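Local coordinates for replication initiator A family protein (Staphylococcus aureus CA-347, PDB 4PT7) that probably initiates replication of staphylococcal multiresistance plasmids, assembling on the replication origin through an N-terminal domain of helix-turn-helix type, at residues I85-Q97 and K104-T116. Numbering follows the deposited sequence.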
ATOM      1  N   ILE B  85       2.497   1.585 -10.735  1.00 43.76           N
ATOM      2  CA  ILE B  85       2.633   0.259 -11.328  1.00 44.88           C
ATOM      3  C   ILE B  85       2.348   0.302 -12.825  1.00 43.91           C
ATOM      4  O   ILE B  85       3.168  -0.155 -13.634  1.00 41.75           O
ATOM      5  CB  ILE B  85       1.714  -0.756 -10.602  1.00 44.22           C
ATOM      6  CG1 ILE B  85       2.301  -1.036  -9.211  1.00 40.62           C
ATOM      7  CG2 ILE B  85       1.600  -2.058 -11.401  1.00 46.04           C
ATOM      8  CD1 ILE B  85       1.438  -1.897  -8.321  1.00 35.75           C
ATOM      9  N   LYS B  86       1.204   0.873 -13.187  1.00 41.68           N
ATOM     10  CA  LYS B  86       0.817   1.003 -14.586  1.00 47.54           C
ATOM     11  C   LYS B  86       1.890   1.742 -15.383  1.00 49.11           C
ATOM     12  O   LYS B  86       2.235   1.346 -16.500  1.00 51.81           O
ATOM     13  CB  LYS B  86      -0.514   1.752 -14.699  1.00 44.01           C
ATOM     14  CG  LYS B  86      -1.694   0.995 -14.098  1.00 50.79           C
ATOM     15  CD  LYS B  86      -2.935   1.886 -13.945  1.00 55.36           C
ATOM     16  CE  LYS B  86      -3.502   2.341 -15.265  1.00 57.58           C
ATOM     17  NZ  LYS B  86      -4.690   3.215 -15.044  1.00 58.46           N
ATOM     18  N   LYS B  87       2.422   2.807 -14.796  1.00 48.78           N
ATOM     19  CA  LYS B  87       3.442   3.604 -15.462  1.00 48.34           C
ATOM     20  C   LYS B  87       4.707   2.777 -15.680  1.00 43.83           C
ATOM     21  O   LYS B  87       5.301   2.799 -16.757  1.00 45.06           O
ATOM     22  CB  LYS B  87       3.775   4.843 -14.623  1.00 53.38           C
ATOM     23  CG  LYS B  87       4.543   5.938 -15.376  1.00 63.54           C
ATOM     24  CD  LYS B  87       3.651   6.617 -16.423  1.00 73.71           C
ATOM     25  CE  LYS B  87       4.263   7.923 -16.956  1.00 77.85           C
ATOM     26  NZ  LYS B  87       5.556   7.746 -17.683  1.00 78.97           N
ATOM     27  N   GLY B  88       5.113   2.048 -14.647  1.00 39.11           N
ATOM     28  CA  GLY B  88       6.300   1.225 -14.740  1.00 36.65           C
ATOM     29  C   GLY B  88       6.151   0.098 -15.757  1.00 36.92           C
ATOM     30  O   GLY B  88       7.053  -0.140 -16.544  1.00 35.16           O
ATOM     31  N   LEU B  89       5.021  -0.602 -15.753  1.00 36.70           N
ATOM     32  CA  LEU B  89       4.831  -1.685 -16.718  1.00 38.65           C
ATOM     33  C   LEU B  89       4.763  -1.110 -18.127  1.00 42.13           C
ATOM     34  O   LEU B  89       5.303  -1.697 -19.070  1.00 42.05           O
ATOM     35  CB  LEU B  89       3.557  -2.479 -16.408  1.00 32.70           C
ATOM     36  CG  LEU B  89       3.566  -3.185 -15.046  1.00 33.78           C
ATOM     37  CD1 LEU B  89       2.317  -4.052 -14.892  1.00 34.61           C
ATOM     38  CD2 LEU B  89       4.817  -4.037 -14.928  1.00 35.94           C
ATOM     39  N   GLU B  90       4.129   0.054 -18.254  1.00 44.29           N
ATOM     40  CA  GLU B  90       3.994   0.709 -19.547  1.00 48.09           C
ATOM     41  C   GLU B  90       5.343   1.161 -20.114  1.00 47.75           C
ATOM     42  O   GLU B  90       5.599   1.017 -21.310  1.00 48.48           O
ATOM     43  CB  GLU B  90       3.052   1.906 -19.436  1.00 50.28           C
ATOM     44  CG  GLU B  90       2.408   2.303 -20.754  1.00 60.09           C
ATOM     45  CD  GLU B  90       1.380   3.423 -20.613  1.00 63.37           C
ATOM     46  OE1 GLU B  90       0.508   3.334 -19.715  1.00 60.21           O
ATOM     47  OE2 GLU B  90       1.440   4.384 -21.413  1.00 61.68           O
ATOM     48  N   ASN B  91       6.214   1.687 -19.260  1.00 46.92           N
ATOM     49  CA  ASN B  91       7.522   2.147 -19.729  1.00 50.88           C
ATOM     50  C   ASN B  91       8.402   1.017 -20.246  1.00 51.69           C
ATOM     51  O   ASN B  91       9.319   1.250 -21.030  1.00 53.51           O
ATOM     52  CB  ASN B  91       8.280   2.895 -18.624  1.00 51.72           C
ATOM     53  CG  ASN B  91       7.695   4.269 -18.334  1.00 62.86           C
ATOM     54  OD1 ASN B  91       7.188   4.949 -19.234  1.00 65.60           O
ATOM     55  ND2 ASN B  91       7.777   4.691 -17.075  1.00 60.06           N
ATOM     56  N   ASP B  92       8.130  -0.205 -19.802  1.00 49.97           N
ATOM     57  CA  ASP B  92       8.919  -1.350 -20.232  1.00 48.12           C
ATOM     58  C   ASP B  92       8.194  -2.200 -21.272  1.00 46.85           C
ATOM     59  O   ASP B  92       8.564  -3.339 -21.535  1.00 51.60           O
ATOM     60  CB  ASP B  92       9.324  -2.184 -19.009  1.00 48.25           C
ATOM     61  CG  ASP B  92      10.589  -1.657 -18.345  1.00 49.69           C
ATOM     62  OD1 ASP B  92      10.835  -1.945 -17.152  1.00 52.80           O
ATOM     63  OD2 ASP B  92      11.357  -0.960 -19.035  1.00 49.41           O
ATOM     64  N   GLY B  93       7.163  -1.622 -21.874  1.00 47.31           N
ATOM     65  CA  GLY B  93       6.404  -2.320 -22.893  1.00 43.31           C
ATOM     66  C   GLY B  93       5.671  -3.555 -22.413  1.00 41.04           C
ATOM     67  O   GLY B  93       5.289  -4.396 -23.217  1.00 42.05           O
ATOM     68  N   LEU B  94       5.454  -3.669 -21.109  1.00 42.44           N
ATOM     69  CA  LEU B  94       4.752  -4.832 -20.563  1.00 40.10           C
ATOM     70  C   LEU B  94       3.258  -4.577 -20.436  1.00 42.41           C
ATOM     71  O   LEU B  94       2.485  -5.495 -20.132  1.00 40.42           O
ATOM     72  CB  LEU B  94       5.327  -5.209 -19.194  1.00 33.63           C
ATOM     73  CG  LEU B  94       6.807  -5.591 -19.225  1.00 41.29           C
ATOM     74  CD1 LEU B  94       7.341  -5.793 -17.809  1.00 30.03           C
ATOM     75  CD2 LEU B  94       6.960  -6.867 -20.061  1.00 35.43           C
ATOM     76  N   LEU B  95       2.847  -3.338 -20.686  1.00 39.96           N
ATOM     77  CA  LEU B  95       1.444  -2.970 -20.567  1.00 41.92           C
ATOM     78  C   LEU B  95       1.066  -1.880 -21.551  1.00 44.11           C
ATOM     79  O   LEU B  95       1.789  -0.893 -21.695  1.00 47.77           O
ATOM     80  CB  LEU B  95       1.159  -2.473 -19.145  1.00 38.41           C
ATOM     81  CG  LEU B  95      -0.278  -2.070 -18.808  1.00 41.11           C
ATOM     82  CD1 LEU B  95      -1.148  -3.309 -18.801  1.00 41.64           C
ATOM     83  CD2 LEU B  95      -0.324  -1.391 -17.444  1.00 43.56           C
ATOM     84  N   ILE B  96      -0.061  -2.068 -22.233  1.00 45.39           N
ATOM     85  CA  ILE B  96      -0.563  -1.082 -23.182  1.00 49.55           C
ATOM     86  C   ILE B  96      -1.849  -0.532 -22.583  1.00 52.92           C
ATOM     87  O   ILE B  96      -2.706  -1.293 -22.126  1.00 50.38           O
ATOM     88  CB  ILE B  96      -0.896  -1.701 -24.555  1.00 52.41           C
ATOM     89  CG1 ILE B  96       0.372  -2.251 -25.211  1.00 52.69           C
ATOM     90  CG2 ILE B  96      -1.554  -0.645 -25.450  1.00 46.60           C
ATOM     91  CD1 ILE B  96       1.462  -1.225 -25.409  1.00 56.89           C
ATOM     92  N   GLN B  97      -1.986   0.788 -22.594  1.00 59.22           N
ATOM     93  CA  GLN B  97      -3.166   1.428 -22.025  1.00 63.67           C
ATOM     94  C   GLN B  97      -3.880   2.338 -23.024  1.00 68.51           C
ATOM     95  O   GLN B  97      -3.309   3.325 -23.492  1.00 67.78           O
ATOM     96  CB  GLN B  97      -2.753   2.231 -20.784  1.00 65.35           C
ATOM     97  CG  GLN B  97      -3.912   2.735 -19.936  1.00 71.71           C
ATOM     98  CD  GLN B  97      -3.458   3.367 -18.625  1.00 73.03           C
ATOM     99  OE1 GLN B  97      -4.281   3.714 -17.776  1.00 74.89           O
ATOM    100  NE2 GLN B  97      -2.146   3.520 -18.457  1.00 69.05           N
ATOM    101  N   LYS B 104     -15.508   5.880 -18.277  1.00104.14           N
ATOM    102  CA  LYS B 104     -15.339   4.556 -18.871  1.00 98.72           C
ATOM    103  C   LYS B 104     -13.932   4.015 -18.637  1.00 93.56           C
ATOM    104  O   LYS B 104     -12.946   4.622 -19.056  1.00 92.98           O
ATOM    105  CB  LYS B 104     -15.632   4.595 -20.377  1.00 98.96           C
ATOM    106  CG  LYS B 104     -17.047   4.167 -20.745  1.00100.77           C
ATOM    107  CD  LYS B 104     -17.188   3.944 -22.245  1.00101.54           C
ATOM    108  CE  LYS B 104     -18.496   3.235 -22.577  1.00103.87           C
ATOM    109  NZ  LYS B 104     -18.560   2.858 -24.020  1.00104.32           N
ATOM    110  N   PRO B 105     -13.825   2.857 -17.961  1.00 88.59           N
ATOM    111  CA  PRO B 105     -12.550   2.201 -17.651  1.00 84.40           C
ATOM    112  C   PRO B 105     -11.627   2.109 -18.860  1.00 80.49           C
ATOM    113  O   PRO B 105     -12.061   1.779 -19.961  1.00 78.46           O
ATOM    114  CB  PRO B 105     -12.985   0.824 -17.166  1.00 84.39           C
ATOM    115  CG  PRO B 105     -14.285   1.114 -16.495  1.00 86.24           C
ATOM    116  CD  PRO B 105     -14.956   2.046 -17.475  1.00 87.11           C
ATOM    117  N   ASN B 106     -10.351   2.409 -18.649  1.00 76.50           N
ATOM    118  CA  ASN B 106      -9.382   2.344 -19.732  1.00 72.82           C
ATOM    119  C   ASN B 106      -9.161   0.892 -20.140  1.00 67.13           C
ATOM    120  O   ASN B 106      -9.315  -0.022 -19.334  1.00 68.09           O
ATOM    121  CB  ASN B 106      -8.052   2.966 -19.296  1.00 76.65           C
ATOM    122  CG  ASN B 106      -8.183   4.436 -18.944  1.00 81.31           C
ATOM    123  OD1 ASN B 106      -8.727   5.226 -19.721  1.00 82.30           O
ATOM    124  ND2 ASN B 106      -7.684   4.812 -17.769  1.00 82.27           N
ATOM    125  N   ILE B 107      -8.813   0.684 -21.402  1.00 62.26           N
ATOM    126  CA  ILE B 107      -8.550  -0.653 -21.907  1.00 56.72           C
ATOM    127  C   ILE B 107      -7.079  -0.958 -21.663  1.00 53.78           C
ATOM    128  O   ILE B 107      -6.211  -0.232 -22.140  1.00 50.90           O
ATOM    129  CB  ILE B 107      -8.813  -0.748 -23.421  1.00 58.01           C
ATOM    130  CG1 ILE B 107     -10.240  -0.301 -23.732  1.00 61.07           C
ATOM    131  CG2 ILE B 107      -8.611  -2.177 -23.896  1.00 53.11           C
ATOM    132  CD1 ILE B 107     -11.288  -1.120 -23.021  1.00 69.44           C
ATOM    133  N   LEU B 108      -6.806  -2.017 -20.905  1.00 50.26           N
ATOM    134  CA  LEU B 108      -5.431  -2.419 -20.610  1.00 46.46           C
ATOM    135  C   LEU B 108      -5.078  -3.741 -21.290  1.00 44.03           C
ATOM    136  O   LEU B 108      -5.821  -4.727 -21.193  1.00 41.45           O
ATOM    137  CB  LEU B 108      -5.209  -2.568 -19.096  1.00 46.39           C
ATOM    138  CG  LEU B 108      -4.910  -1.319 -18.258  1.00 53.73           C
ATOM    139  CD1 LEU B 108      -6.060  -0.343 -18.372  1.00 54.86           C
ATOM    140  CD2 LEU B 108      -4.696  -1.714 -16.796  1.00 49.85           C
ATOM    141  N   TYR B 109      -3.941  -3.750 -21.977  1.00 40.92           N
ATOM    142  CA  TYR B 109      -3.452  -4.945 -22.653  1.00 40.51           C
ATOM    143  C   TYR B 109      -2.152  -5.361 -21.989  1.00 41.87           C
ATOM    144  O   TYR B 109      -1.156  -4.630 -22.056  1.00 40.88           O
ATOM    145  CB  TYR B 109      -3.148  -4.686 -24.132  1.00 42.35           C
ATOM    146  CG  TYR B 109      -4.347  -4.659 -25.044  1.00 48.94           C
ATOM    147  CD1 TYR B 109      -4.978  -3.461 -25.359  1.00 47.87           C
ATOM    148  CD2 TYR B 109      -4.834  -5.835 -25.619  1.00 49.23           C
ATOM    149  CE1 TYR B 109      -6.070  -3.430 -26.227  1.00 51.98           C
ATOM    150  CE2 TYR B 109      -5.921  -5.817 -26.485  1.00 50.84           C
ATOM    151  CZ  TYR B 109      -6.533  -4.611 -26.786  1.00 52.12           C
ATOM    152  OH  TYR B 109      -7.615  -4.584 -27.635  1.00 49.53           O
ATOM    153  N   LEU B 110      -2.157  -6.522 -21.343  1.00 41.18           N
ATOM    154  CA  LEU B 110      -0.941  -7.019 -20.717  1.00 38.07           C
ATOM    155  C   LEU B 110      -0.134  -7.561 -21.895  1.00 38.24           C
ATOM    156  O   LEU B 110      -0.715  -8.102 -22.837  1.00 34.72           O
ATOM    157  CB  LEU B 110      -1.255  -8.159 -19.754  1.00 41.85           C
ATOM    158  CG  LEU B 110      -0.560  -8.158 -18.391  1.00 47.01           C
ATOM    159  CD1 LEU B 110      -0.292  -9.599 -17.972  1.00 39.91           C
ATOM    160  CD2 LEU B 110       0.729  -7.381 -18.443  1.00 47.99           C
ATOM    161  N   MET B 111       1.187  -7.422 -21.841  1.00 35.10           N
ATOM    162  CA  MET B 111       2.057  -7.889 -22.913  1.00 36.21           C
ATOM    163  C   MET B 111       3.109  -8.878 -22.410  1.00 40.89           C
ATOM    164  O   MET B 111       3.521  -8.835 -21.253  1.00 42.31           O
ATOM    165  CB  MET B 111       2.767  -6.698 -23.548  1.00 37.75           C
ATOM    166  CG  MET B 111       1.841  -5.571 -23.962  1.00 43.13           C
ATOM    167  SD  MET B 111       0.694  -6.049 -25.249  1.00 45.98           S
ATOM    168  CE  MET B 111       1.808  -6.002 -26.648  1.00 42.51           C
ATOM    169  N   LYS B 112       3.544  -9.768 -23.293  1.00 42.20           N
ATOM    170  CA  LYS B 112       4.568 -10.749 -22.956  1.00 42.59           C
ATOM    171  C   LYS B 112       5.921 -10.052 -22.978  1.00 42.07           C
ATOM    172  O   LYS B 112       6.131  -9.112 -23.740  1.00 44.24           O
ATOM    173  CB  LYS B 112       4.528 -11.921 -23.957  1.00 41.34           C
ATOM    174  CG  LYS B 112       3.259 -12.768 -23.789  1.00 52.67           C
ATOM    175  CD  LYS B 112       2.846 -13.520 -25.049  1.00 58.67           C
ATOM    176  CE  LYS B 112       3.797 -14.636 -25.413  1.00 63.60           C
ATOM    177  NZ  LYS B 112       3.315 -15.350 -26.636  1.00 71.85           N
ATOM    178  N   PRO B 113       6.848 -10.482 -22.110  1.00 39.05           N
ATOM    179  CA  PRO B 113       8.176  -9.885 -22.045  1.00 38.51           C
ATOM    180  C   PRO B 113       9.034 -10.219 -23.256  1.00 43.25           C
ATOM    181  O   PRO B 113       8.677 -11.061 -24.081  1.00 41.31           O
ATOM    182  CB  PRO B 113       8.747 -10.469 -20.766  1.00 37.21           C
ATOM    183  CG  PRO B 113       8.114 -11.822 -20.710  1.00 36.90           C
ATOM    184  CD  PRO B 113       6.685 -11.498 -21.057  1.00 38.79           C
ATOM    185  N   ILE B 114      10.166  -9.534 -23.347  1.00 43.38           N
ATOM    186  CA  ILE B 114      11.126  -9.717 -24.421  1.00 43.93           C
ATOM    187  C   ILE B 114      12.281 -10.537 -23.866  1.00 43.36           C
ATOM    188  O   ILE B 114      12.658 -10.384 -22.701  1.00 42.74           O
ATOM    189  CB  ILE B 114      11.680  -8.355 -24.913  1.00 47.79           C
ATOM    190  CG1 ILE B 114      10.565  -7.535 -25.560  1.00 53.39           C
ATOM    191  CG2 ILE B 114      12.817  -8.572 -25.900  1.00 48.96           C
ATOM    192  CD1 ILE B 114       9.930  -8.205 -26.766  1.00 57.50           C
ATOM    193  N   VAL B 115      12.839 -11.410 -24.693  1.00 43.49           N
ATOM    194  CA  VAL B 115      13.964 -12.230 -24.270  1.00 46.29           C
ATOM    195  C   VAL B 115      15.089 -12.105 -25.291  1.00 45.65           C
ATOM    196  O   VAL B 115      14.876 -12.307 -26.486  1.00 47.77           O
ATOM    197  CB  VAL B 115      13.562 -13.716 -24.151  1.00 51.94           C
ATOM    198  CG1 VAL B 115      14.711 -14.515 -23.576  1.00 54.73           C
ATOM    199  CG2 VAL B 115      12.335 -13.849 -23.264  1.00 57.13           C
ATOM    200  N   THR B 116      16.283 -11.761 -24.821  1.00 46.34           N
ATOM    201  CA  THR B 116      17.438 -11.617 -25.708  1.00 51.03           C
ATOM    202  C   THR B 116      18.413 -12.767 -25.461  1.00 52.93           C
ATOM    203  O   THR B 116      18.243 -13.543 -24.509  1.00 41.84           O
ATOM    204  CB  THR B 116      18.208 -10.306 -25.447  1.00 52.47           C
ATOM    205  OG1 THR B 116      18.872 -10.396 -24.178  1.00 50.09           O
ATOM    206  CG2 THR B 116      17.260  -9.109 -25.436  1.00 52.66           C
TER
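Met111, bent at its second and third torsions (chi2 -64°, chi3 -77°), lays its thioether against Ile96, with SD 3.8 Å from Ile96 CG1. Ile96 also meets Tyr109 on this face of the hairpin, CB to CB. On the other face, Gln97 carries CG anti to its backbone N (chi1 -169°) and runs extended alongside Leu108. This reach takes its amide back to the helix: NE2 donates to Glu90 OE1 (2.9 Å), which lies in the amide plane, while OE1 receives a weak bond from Lys86 NZ. Both ends of the amide are thereby tied to charged groups of the helix, which fixes its rotation. Ile96 and Tyr109 form the hydrogen-bonded pair of the antiparallel strands, each N 2.8 Å from the other's O, and Met111 N adds a bond to Leu94 O from above the carbonyl plane. Gly93, with positive phi, closes helix 79-91 in a Schellman motif. The hairpin thus follows the helix after a short turn, consistent with the wing of a winged helix-turn-helix domain. Leu94 CD2 packs on Pro113 beside Phe23 of helix 22-25, Leu110 rests on Tyr40 of helix 34-52, and Leu108 touches Leu71 of helix 68-74.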